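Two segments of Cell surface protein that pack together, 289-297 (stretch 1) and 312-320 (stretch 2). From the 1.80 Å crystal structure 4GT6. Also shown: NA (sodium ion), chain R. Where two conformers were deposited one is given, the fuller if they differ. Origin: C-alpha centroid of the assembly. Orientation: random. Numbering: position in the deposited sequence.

Stretch 1 (289-297) ALQDIEFSS
Stretch 2 312-320: SLKSIDIPE

The two stretches run side by side in the same direction, 7° apart end to end. Each carries a short strand, 292-294 in stretch 1 and 315-317 in stretch 2. In register, Ala-289 CA lies 5.4 Å from Ser-312 CA, Gln-291 CA 4.6 Å from Leu-313 CA, and Ile-293 CA 7.3 Å from Ile-316 CA, so the backbones lie closest in the opening loops and farther apart at the strands. Phi/psi is -131/124 at Ile-293 and -148/138 at Ile-316. Leu-290 (-68/118) and Leu-313 (-68/117) share nearly the same backbone conformation.

No direct hydrogen bond crosses the contact. Leu-290 O comes within 3.3 Å of Leu-313 N, but the angle is poor. Water links the backbones instead. The O of water 1 donates to Leu-290 O at 2.7 Å and accepts from Ser-312 N at 2.8 Å. The O of water 2 donates to Gln-291 O at 2.7 Å and accepts from Lys-314 N at 2.7 Å. The O of water 3 donates to Ile-293 O at 2.9 Å and accepts from Asp-317 N at 3.0 Å. Each bridge thus joins a carbonyl of stretch 1 to an amide of stretch 2.

Apolar side chains fill the middle. Ile-293 points toward stretch 2 with chi1 m and chi2 at 124°, between wells. Its CD1 lies 3.6 Å from Leu-313 CD1 and 3.7 Å from Ile-316 CD1. Leu-313 is t, p; Ile-316 is t, t. Both set out sideways, but their ends come nearer to stretch 1.

Phe-295 also points toward stretch 2, with chi1 m and chi2 -82°. Pro-319 CD covers one ring face in a CH-pi contact, 4.1 Å from the centroid of the Phe-295 ring and 29° off the normal. The Pro-319 ring is C-gamma endo. Ile-316 CD1 meets the ring edge, 3.6 Å from Phe-295 CZ. Asp-317 O approaches obliquely, 3.5 Å from Phe-295 CD2.

Near the start, Gln-291 (m, t, chi3 -99°) lays its aliphatic part against Ser-312. Gln-291 CG is 3.3 Å from Ser-312 O and 3.8 Å from Ser-312 CB. Ser-312 has chi1 m, and its OG is 3.9 Å from Ala-289 CA.

A sodium ion joins the far ends. NA is bound by Ser-297 O and Glu-320 O, each at 2.4 Å. Four waters complete six ligands. Among them, the O of water 4 binds NA at 2.5 Å. This water also donates a hydrogen bond to Ser-296 O, with 2.9 Å between the water O and Ser-296 O.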

# COMPACT_ATOMS: atom_id res chain seq x y z
N ALA A 289 -13.23 18.79 0.82
CA ALA A 289 -14.60 19.29 0.89
C ALA A 289 -15.19 19.12 2.30
O ALA A 289 -16.30 19.58 2.55
CB ALA A 289 -15.48 18.57 -0.12
N LEU A 290 -14.43 18.50 3.22
CA LEU A 290 -14.90 18.18 4.57
C LEU A 290 -15.11 19.46 5.39
O LEU A 290 -14.17 20.21 5.62
CB LEU A 290 -13.97 17.19 5.28
CG LEU A 290 -14.46 16.61 6.63
CD1 LEU A 290 -15.80 15.85 6.47
CD2 LEU A 290 -13.40 15.68 7.24
N GLN A 291 -16.37 19.68 5.81
CA GLN A 291 -16.71 20.88 6.57
C GLN A 291 -17.32 20.58 7.94
O GLN A 291 -17.17 21.40 8.84
CB GLN A 291 -17.69 21.75 5.79
CG GLN A 291 -17.04 22.56 4.68
CD GLN A 291 -18.00 23.59 4.14
OE1 GLN A 291 -18.63 23.39 3.09
NE2 GLN A 291 -18.14 24.70 4.85
N ASP A 292 -18.05 19.46 8.07
CA ASP A 292 -18.71 19.15 9.34
C ASP A 292 -18.36 17.77 9.84
O ASP A 292 -18.40 16.81 9.08
CB ASP A 292 -20.24 19.25 9.17
CG ASP A 292 -20.72 20.64 8.79
OD1 ASP A 292 -20.48 21.58 9.58
OD2 ASP A 292 -21.35 20.79 7.73
N ILE A 293 -17.96 17.70 11.10
CA ILE A 293 -17.60 16.45 11.76
C ILE A 293 -18.34 16.37 13.09
O ILE A 293 -18.22 17.29 13.90
CB ILE A 293 -16.05 16.32 11.98
CG1 ILE A 293 -15.28 16.38 10.65
CG2 ILE A 293 -15.71 15.00 12.74
CD1 ILE A 293 -14.26 17.43 10.64
N GLU A 294 -19.10 15.29 13.31
CA GLU A 294 -19.77 14.99 14.57
C GLU A 294 -19.01 13.82 15.17
O GLU A 294 -18.97 12.73 14.59
CB GLU A 294 -21.26 14.68 14.35
CG GLU A 294 -22.05 14.46 15.63
CD GLU A 294 -23.56 14.36 15.45
OE1 GLU A 294 -24.10 15.01 14.53
OE2 GLU A 294 -24.19 13.66 16.27
N PHE A 295 -18.33 14.06 16.29
CA PHE A 295 -17.49 13.07 16.92
C PHE A 295 -18.24 12.15 17.84
O PHE A 295 -19.23 12.54 18.44
CB PHE A 295 -16.43 13.79 17.78
CG PHE A 295 -15.39 14.54 16.98
CD1 PHE A 295 -14.29 13.88 16.45
CD2 PHE A 295 -15.52 15.91 16.77
CE1 PHE A 295 -13.33 14.58 15.70
CE2 PHE A 295 -14.54 16.61 16.05
CZ PHE A 295 -13.45 15.94 15.53
N SER A 296 -17.67 10.95 18.05
CA SER A 296 -18.11 10.01 19.05
C SER A 296 -17.77 10.58 20.44
O SER A 296 -16.69 11.18 20.60
CB SER A 296 -17.36 8.70 18.86
OG SER A 296 -17.47 7.93 20.05
N SER A 297 -18.63 10.32 21.45
CA SER A 297 -18.36 10.77 22.82
C SER A 297 -17.32 9.86 23.52
O SER A 297 -16.95 10.14 24.66
CB SER A 297 -19.66 10.77 23.64
OG SER A 297 -20.11 9.43 23.81
N SER A 312 -11.30 22.85 3.70
CA SER A 312 -12.65 23.46 3.76
C SER A 312 -13.16 23.54 5.20
O SER A 312 -14.22 24.12 5.45
CB SER A 312 -13.65 22.67 2.92
OG SER A 312 -13.41 22.92 1.56
N LEU A 313 -12.41 22.97 6.14
CA LEU A 313 -12.79 22.98 7.54
C LEU A 313 -12.72 24.40 8.09
O LEU A 313 -11.65 24.99 8.07
CB LEU A 313 -11.85 22.05 8.30
CG LEU A 313 -12.36 21.45 9.58
CD1 LEU A 313 -13.75 20.81 9.38
CD2 LEU A 313 -11.36 20.39 10.09
N LYS A 314 -13.85 24.96 8.54
CA LYS A 314 -13.87 26.34 9.06
C LYS A 314 -14.00 26.41 10.59
O LYS A 314 -13.48 27.34 11.21
CB LYS A 314 -15.04 27.12 8.45
CG LYS A 314 -14.74 27.71 7.07
CD LYS A 314 -15.87 28.63 6.58
CE LYS A 314 -15.82 30.02 7.19
NZ LYS A 314 -17.02 30.83 6.82
N SER A 315 -14.76 25.48 11.17
CA SER A 315 -15.05 25.43 12.60
C SER A 315 -15.09 23.98 13.04
O SER A 315 -15.57 23.12 12.29
CB SER A 315 -16.39 26.12 12.88
OG SER A 315 -16.71 26.09 14.26
N ILE A 316 -14.55 23.70 14.23
CA ILE A 316 -14.55 22.34 14.76
C ILE A 316 -14.63 22.40 16.29
O ILE A 316 -13.99 23.25 16.92
CB ILE A 316 -13.37 21.46 14.23
CG1 ILE A 316 -13.55 19.96 14.59
CG2 ILE A 316 -12.00 22.00 14.63
CD1 ILE A 316 -12.81 19.01 13.71
N ASP A 317 -15.45 21.52 16.87
CA ASP A 317 -15.64 21.41 18.32
C ASP A 317 -15.04 20.09 18.77
O ASP A 317 -15.56 19.03 18.41
CB ASP A 317 -17.13 21.51 18.67
CG ASP A 317 -17.68 22.90 18.44
OD1 ASP A 317 -18.04 23.22 17.29
OD2 ASP A 317 -17.68 23.70 19.40
N ILE A 318 -13.92 20.14 19.48
CA ILE A 318 -13.23 18.94 19.96
C ILE A 318 -14.02 18.45 21.19
O ILE A 318 -14.26 19.25 22.10
CB ILE A 318 -11.73 19.21 20.26
CG1 ILE A 318 -10.94 19.75 19.02
CG2 ILE A 318 -11.04 18.03 20.92
CD1 ILE A 318 -11.16 19.08 17.70
N PRO A 319 -14.47 17.17 21.22
CA PRO A 319 -15.31 16.72 22.34
C PRO A 319 -14.57 16.62 23.67
O PRO A 319 -13.39 16.30 23.71
CB PRO A 319 -15.81 15.33 21.89
CG PRO A 319 -14.79 14.85 20.93
CD PRO A 319 -14.29 16.10 20.22
N GLU A 320 -15.31 16.85 24.76
CA GLU A 320 -14.85 16.66 26.14
C GLU A 320 -14.34 15.22 26.26
O GLU A 320 -14.98 14.32 25.72
CB GLU A 320 -16.04 16.91 27.10
CG GLU A 320 -15.64 16.93 28.57
CD GLU A 320 -14.59 17.98 28.87
OE1 GLU A 320 -14.83 19.16 28.55
OE2 GLU A 320 -13.50 17.60 29.36
NA NA R . -15.89 12.21 25.16
O HOH W 1 -11.82 20.17 4.26
O HOH W 2 -16.38 23.98 8.93
O HOH W 3 -17.26 19.74 15.18
O HOH W 4 -15.03 12.05 22.85
O HOH W 5 -13.96 10.83 25.71
O HOH W 6 -16.66 12.06 27.48
O HOH W 7 -17.74 13.70 24.67